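Local coordinates for protein beta-Ala-His dipeptidase (Homo sapiens, PDB 3DLJ) that hydrolyses carnosine, anserine and other Xaa-His dipeptides as a secreted, homodimeric metallopeptidase of the M20 family that binds two zinc ions per subunit, at residues V278-E282 against E283-T287; A252-V255 against A256-S260; G266-V270 against P271-D275. All blocks are in the same frame, centred on the assembly; numbering follows the deposited sequence.

The three contacts follow one another along the chain in the order contact 2, contact 3, contact 1, running from helix 250-258 through the long connection to the start of helix 282-289. Contacts 2 and 3 have centres about 17 Å apart and meet where Ser260 O packs on Leu269 CB at 3.5 Å; both also lean on helix 361-377. Contact 1 adjoins contact 3 in sequence, its centre about 20 Å away, but lies about 36 Å from contact 2, centre to centre, and packs instead on helix 312-320. The series therefore leads from the sheet containing strands 216-232 and 346-355 to a separate surface helix, away from the zinc-binding residues.

Contact 1: V278-E282 against E283-T287; sequences VPLTE and EEINT
Thr281 and Ile285 are joined by the first regular turn of helix 282-289: Ile285 N donates to Thr281 O at 2.9 Å and almost straight, with an N-H...O angle of 172°. One residue on, Asn286 N repeats the pattern to Glu282 O. Thr281 is the N-cap, and its OG1 accepts a weak bond from Glu284 N at 3.3 Å. That reach depends on the first torsion (chi1 60°), which sets OG1 between the backbone N and the carbonyl carbon. Leu280, just before the cap, lays CG against Ile285 CG1 at 3.7 Å, the two side chains crossing at about a right angle; Met317 of helix 312-320 touches both. Leu280 CD1 rests on the carboxylate end of Glu284, 3.6 Å from OE1, while that extended chain carries OE2 to a salt bridge with Arg321. One turn apart, Glu282 and Asn286 share a water that donates to Glu282 OE2 and Asn286 OD1, linking groups whose planes are 59° apart. The helix start is thus held by its backbone bonds, with a weak threonine cap and a water bridge adding to them; Glu282 and Glu283, near the amino end, would probably interact favourably with the helix dipole, whereas Glu284 is already paired with Arg321.

Contact 2: A252-V255 against A256-S260; sequences ADLV and ALLGS
The carbonyl O of Leu257, whose own N-H binds Asp253 O one turn back at 2.9 Å, is gripped twice by Ser260: the hydroxyl OG donates at 2.7 Å and the backbone N at 3.2 Å. Leu257 lies on alpha-helix 250-258, and Ser260 follows in a loop or turn; the i to i+4 ladder runs on through Gly259 N to Val255 O at 2.9 Å, a donor standing above the carbonyl plane, 36° out of it. Ser260 OG also has His371 of helix 361-377 as a partner. Leu254 and Leu258, one turn apart, pack against each other. With CG swung opposite the backbone N (chi1 -180°), the end of Leu254 reaches forward along the helix, and its CD1 meets Leu258 CG at 3.9 Å. Leu254 touches Val347 and Val231, Leu258 touches Phe351, and Leu257 touches both helix 361-377 and strand 216-232. This packing on strands 216-232 and 346-355 is consistent with the dimerisation domain of M20 peptidases; Arg379, Ser381 and Asn383 anchor the Asp253 carboxylate. Between the same two leucines, Leu258 N points at Leu254 O almost straight, 2.8 Å away with an N-H...O angle of 178°.

Contact 3: G266-V270 against P271-D275; sequences GHILV and PGIYD
Two overlapping beta turns shape this loop between helices 250-258 and 282-289: a type II turn from Val270 to Ile273 and a type I turn from Gly272 to Asp275. The first is closed by a weak bond from Ile273 N to Val270 O at 3.4 Å, with Pro271 and Gly272 at its two corners. Gly272 takes the positive phi (94°) usual at the third place of a type II turn. The second turn is closed by Asp275 N on Gly272 O, and together they bring the chain back so that Tyr274 reaches the residues before the bend.

The phenol accepts a bond from the backbone: Ile268 N donates to Tyr274 OH at 3.1 Å, with an N-H...O angle of 167°. Ile268 CG1 lies 3.5 Å from the same OH. At the ring edge and in its plane, Ile268 O sits 3.6 Å from Tyr274 CE1. The imidazole of His267 runs almost parallel to the phenol, the planes 7° apart, but the rings are slid so far that they barely overlap; their closest atoms are His267 CE1 and Tyr274 CE1, at 3.6 Å.

The aliphatic side chains meet one another across the bend. Val270 CG1, set opposite the backbone N, meets Ile273 CG1 at 3.7 Å, while Ile273 CG2 faces Ile268 CD1 at 4.2 Å. Helix 361-377 covers Val270 and Ile273, Gln367 and His371 touching the valine and Val364 the isoleucine. Because the turn's own closing bond is long, the firmer polar tie across the loop is the phenol bond, which gives Ile268 N, in a segment without regular secondary structure, a side-chain acceptor; Val270 and Ile273 seat the loop on helix 361-377, with Ile268 packed against Ile273.

Contact 1: V278-E282 against E283-T287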
# COMPACT_ATOMS: atom_id res chain seq x y z
N VAL A 278 -5.44 -22.67 -4.57
CA VAL A 278 -5.12 -23.88 -3.78
C VAL A 278 -6.33 -24.35 -2.97
O VAL A 278 -7.07 -23.52 -2.43
CB VAL A 278 -3.87 -23.75 -2.85
CG1 VAL A 278 -2.61 -23.55 -3.67
CG2 VAL A 278 -4.03 -22.66 -1.84
N PRO A 279 -6.52 -25.68 -2.88
CA PRO A 279 -7.64 -26.22 -2.11
C PRO A 279 -7.52 -25.86 -0.63
O PRO A 279 -6.43 -25.93 -0.06
CB PRO A 279 -7.49 -27.75 -2.28
CG PRO A 279 -6.63 -27.94 -3.46
CD PRO A 279 -5.70 -26.76 -3.47
N LEU A 280 -8.64 -25.44 -0.04
CA LEU A 280 -8.72 -25.25 1.40
C LEU A 280 -8.56 -26.59 2.12
O LEU A 280 -9.24 -27.57 1.75
CB LEU A 280 -10.06 -24.60 1.77
CG LEU A 280 -10.24 -24.17 3.23
CD1 LEU A 280 -9.09 -23.31 3.72
CD2 LEU A 280 -11.58 -23.46 3.40
N THR A 281 -7.65 -26.64 3.09
CA THR A 281 -7.41 -27.85 3.91
C THR A 281 -7.81 -27.61 5.37
O THR A 281 -7.96 -26.47 5.80
CB THR A 281 -5.92 -28.34 3.89
OG1 THR A 281 -5.04 -27.32 4.39
CG2 THR A 281 -5.49 -28.75 2.49
N GLU A 282 -8.01 -28.70 6.10
CA GLU A 282 -8.16 -28.72 7.56
C GLU A 282 -7.10 -27.89 8.32
O GLU A 282 -7.44 -27.09 9.19
CB GLU A 282 -8.14 -30.18 8.03
CG GLU A 282 -7.49 -30.46 9.38
CD GLU A 282 -8.39 -30.11 10.56
OE1 GLU A 282 -8.20 -30.72 11.64
OE2 GLU A 282 -9.27 -29.22 10.41
N GLU A 283 -5.83 -28.11 7.99
CA GLU A 283 -4.70 -27.40 8.56
C GLU A 283 -4.88 -25.89 8.41
O GLU A 283 -4.74 -25.13 9.38
CB GLU A 283 -3.42 -27.79 7.82
CG GLU A 283 -2.29 -28.15 8.74
CD GLU A 283 -1.03 -27.33 8.50
OE1 GLU A 283 -1.13 -26.20 7.97
OE2 GLU A 283 0.06 -27.83 8.87
N GLU A 284 -5.19 -25.49 7.17
CA GLU A 284 -5.39 -24.09 6.81
C GLU A 284 -6.56 -23.49 7.55
O GLU A 284 -6.44 -22.40 8.12
CB GLU A 284 -5.58 -23.95 5.31
CG GLU A 284 -5.54 -22.50 4.90
CD GLU A 284 -5.57 -22.30 3.41
OE1 GLU A 284 -5.66 -23.31 2.68
OE2 GLU A 284 -5.51 -21.13 2.97
N ILE A 285 -7.70 -24.18 7.56
CA ILE A 285 -8.86 -23.75 8.32
C ILE A 285 -8.48 -23.46 9.79
O ILE A 285 -8.90 -22.45 10.36
CB ILE A 285 -10.00 -24.80 8.23
CG1 ILE A 285 -10.63 -24.78 6.82
CG2 ILE A 285 -11.10 -24.51 9.26
CD1 ILE A 285 -11.31 -26.10 6.40
N ASN A 286 -7.67 -24.33 10.38
CA ASN A 286 -7.24 -24.20 11.77
C ASN A 286 -6.45 -22.92 12.07
O ASN A 286 -6.68 -22.27 13.08
CB ASN A 286 -6.47 -25.43 12.20
CG ASN A 286 -7.39 -26.58 12.61
OD1 ASN A 286 -8.61 -26.44 12.63
ND2 ASN A 286 -6.80 -27.73 12.95
N THR A 287 -5.54 -22.57 11.17
CA THR A 287 -4.81 -21.32 11.18
C THR A 287 -5.73 -20.09 11.27
O THR A 287 -5.42 -19.13 11.98
CB THR A 287 -3.89 -21.24 9.92
OG1 THR A 287 -2.87 -22.26 10.01
CG2 THR A 287 -3.22 -19.91 9.77
O HOH W 1 -10.87 -27.38 10.99

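Contact 2: A252-V255 against A256-S260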
# COMPACT_ATOMS: atom_id res chain seq x y z
N ALA A 252 -23.68 1.67 -22.80
CA ALA A 252 -24.54 0.49 -22.71
C ALA A 252 -23.70 -0.81 -22.83
O ALA A 252 -23.92 -1.74 -22.08
CB ALA A 252 -25.66 0.54 -23.78
N ASP A 253 -22.75 -0.85 -23.78
CA ASP A 253 -21.81 -1.95 -23.95
C ASP A 253 -20.91 -2.14 -22.70
O ASP A 253 -20.78 -3.24 -22.19
CB ASP A 253 -20.93 -1.72 -25.20
CG ASP A 253 -21.69 -1.87 -26.53
OD1 ASP A 253 -22.77 -2.50 -26.55
OD2 ASP A 253 -21.19 -1.36 -27.58
N LEU A 254 -20.32 -1.05 -22.21
CA LEU A 254 -19.43 -1.12 -21.06
C LEU A 254 -20.12 -1.61 -19.80
O LEU A 254 -19.60 -2.49 -19.10
CB LEU A 254 -18.70 0.22 -20.82
CG LEU A 254 -17.72 0.30 -19.63
CD1 LEU A 254 -16.58 -0.74 -19.77
CD2 LEU A 254 -17.15 1.71 -19.44
N VAL A 255 -21.31 -1.09 -19.54
CA VAL A 255 -22.10 -1.51 -18.40
C VAL A 255 -22.47 -3.01 -18.45
O VAL A 255 -22.49 -3.70 -17.42
CB VAL A 255 -23.37 -0.60 -18.21
CG1 VAL A 255 -24.35 -1.24 -17.28
CG2 VAL A 255 -22.94 0.79 -17.71
N ALA A 256 -22.75 -3.51 -19.65
CA ALA A 256 -22.99 -4.93 -19.84
C ALA A 256 -21.70 -5.75 -19.64
O ALA A 256 -21.73 -6.83 -19.06
CB ALA A 256 -23.59 -5.20 -21.21
N LEU A 257 -20.57 -5.24 -20.13
CA LEU A 257 -19.26 -5.87 -19.88
C LEU A 257 -18.91 -5.93 -18.41
O LEU A 257 -18.57 -6.99 -17.90
CB LEU A 257 -18.15 -5.15 -20.66
CG LEU A 257 -18.25 -5.37 -22.17
CD1 LEU A 257 -17.39 -4.37 -22.89
CD2 LEU A 257 -17.86 -6.81 -22.53
N LEU A 258 -18.98 -4.80 -17.73
CA LEU A 258 -18.73 -4.73 -16.29
C LEU A 258 -19.70 -5.56 -15.46
O LEU A 258 -19.30 -6.15 -14.45
CB LEU A 258 -18.77 -3.26 -15.83
CG LEU A 258 -17.73 -2.30 -16.41
CD1 LEU A 258 -17.95 -0.87 -15.86
CD2 LEU A 258 -16.29 -2.79 -16.15
N GLY A 259 -20.97 -5.61 -15.87
CA GLY A 259 -21.98 -6.38 -15.19
C GLY A 259 -21.89 -7.88 -15.36
O GLY A 259 -22.61 -8.62 -14.70
N SER A 260 -21.01 -8.34 -16.24
CA SER A 260 -20.83 -9.76 -16.54
C SER A 260 -19.73 -10.44 -15.70
O SER A 260 -19.47 -11.62 -15.87
CB SER A 260 -20.48 -9.89 -18.03
OG SER A 260 -19.09 -9.61 -18.24

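Contact 3: G266-V270 against P271-D275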
# COMPACT_ATOMS: atom_id res chain seq x y z
N GLY A 266 -20.52 -11.96 -4.64
CA GLY A 266 -19.09 -11.76 -4.75
C GLY A 266 -18.37 -12.79 -5.62
O GLY A 266 -17.17 -12.66 -5.88
N HIS A 267 -19.11 -13.79 -6.09
CA HIS A 267 -18.53 -14.88 -6.87
C HIS A 267 -18.22 -14.38 -8.27
O HIS A 267 -19.09 -13.82 -8.96
CB HIS A 267 -19.47 -16.09 -6.88
CG HIS A 267 -19.13 -17.11 -7.91
ND1 HIS A 267 -18.13 -18.04 -7.74
CD2 HIS A 267 -19.68 -17.37 -9.12
CE1 HIS A 267 -18.05 -18.81 -8.81
NE2 HIS A 267 -18.99 -18.44 -9.66
N ILE A 268 -16.97 -14.58 -8.67
CA ILE A 268 -16.46 -14.11 -9.95
C ILE A 268 -16.91 -15.03 -11.10
O ILE A 268 -16.72 -16.23 -11.05
CB ILE A 268 -14.91 -13.99 -9.95
CG1 ILE A 268 -14.42 -13.11 -8.79
CG2 ILE A 268 -14.41 -13.47 -11.33
CD1 ILE A 268 -12.92 -13.23 -8.46
N LEU A 269 -17.45 -14.41 -12.14
CA LEU A 269 -18.10 -15.12 -13.24
C LEU A 269 -17.21 -15.40 -14.47
O LEU A 269 -17.65 -16.06 -15.41
CB LEU A 269 -19.39 -14.38 -13.66
CG LEU A 269 -20.51 -14.31 -12.59
CD1 LEU A 269 -21.69 -13.41 -13.03
CD2 LEU A 269 -21.03 -15.72 -12.24
N VAL A 270 -15.97 -14.91 -14.46
CA VAL A 270 -15.01 -15.20 -15.54
C VAL A 270 -14.68 -16.70 -15.50
O VAL A 270 -14.21 -17.18 -14.47
CB VAL A 270 -13.72 -14.34 -15.37
CG1 VAL A 270 -12.63 -14.77 -16.38
CG2 VAL A 270 -14.05 -12.83 -15.46
N PRO A 271 -14.98 -17.45 -16.59
CA PRO A 271 -14.61 -18.88 -16.58
C PRO A 271 -13.09 -19.14 -16.45
O PRO A 271 -12.28 -18.43 -17.05
CB PRO A 271 -15.16 -19.41 -17.91
CG PRO A 271 -16.26 -18.40 -18.31
CD PRO A 271 -15.72 -17.07 -17.81
N GLY A 272 -12.74 -20.15 -15.64
CA GLY A 272 -11.36 -20.51 -15.36
C GLY A 272 -10.75 -19.89 -14.11
O GLY A 272 -9.77 -20.38 -13.60
N ILE A 273 -11.33 -18.80 -13.61
CA ILE A 273 -10.71 -18.05 -12.50
C ILE A 273 -10.40 -18.84 -11.20
O ILE A 273 -9.46 -18.51 -10.48
CB ILE A 273 -11.48 -16.72 -12.20
CG1 ILE A 273 -11.03 -15.63 -13.18
CG2 ILE A 273 -11.15 -16.17 -10.81
CD1 ILE A 273 -9.73 -14.92 -12.78
N TYR A 274 -11.16 -19.91 -10.92
CA TYR A 274 -10.95 -20.67 -9.68
C TYR A 274 -10.16 -21.95 -9.88
O TYR A 274 -9.81 -22.63 -8.93
CB TYR A 274 -12.29 -20.97 -8.98
CG TYR A 274 -12.97 -19.72 -8.48
CD1 TYR A 274 -13.98 -19.12 -9.21
CD2 TYR A 274 -12.56 -19.11 -7.30
CE1 TYR A 274 -14.59 -17.94 -8.78
CE2 TYR A 274 -13.17 -17.93 -6.84
CZ TYR A 274 -14.20 -17.36 -7.60
OH TYR A 274 -14.80 -16.19 -7.18
N ASP A 275 -9.85 -22.26 -11.13
CA ASP A 275 -9.15 -23.47 -11.49
C ASP A 275 -7.92 -23.77 -10.65
O ASP A 275 -7.74 -24.90 -10.20
CB ASP A 275 -8.77 -23.43 -12.97
CG ASP A 275 -9.96 -23.59 -13.88
OD1 ASP A 275 -11.10 -23.84 -13.41
OD2 ASP A 275 -9.72 -23.47 -15.10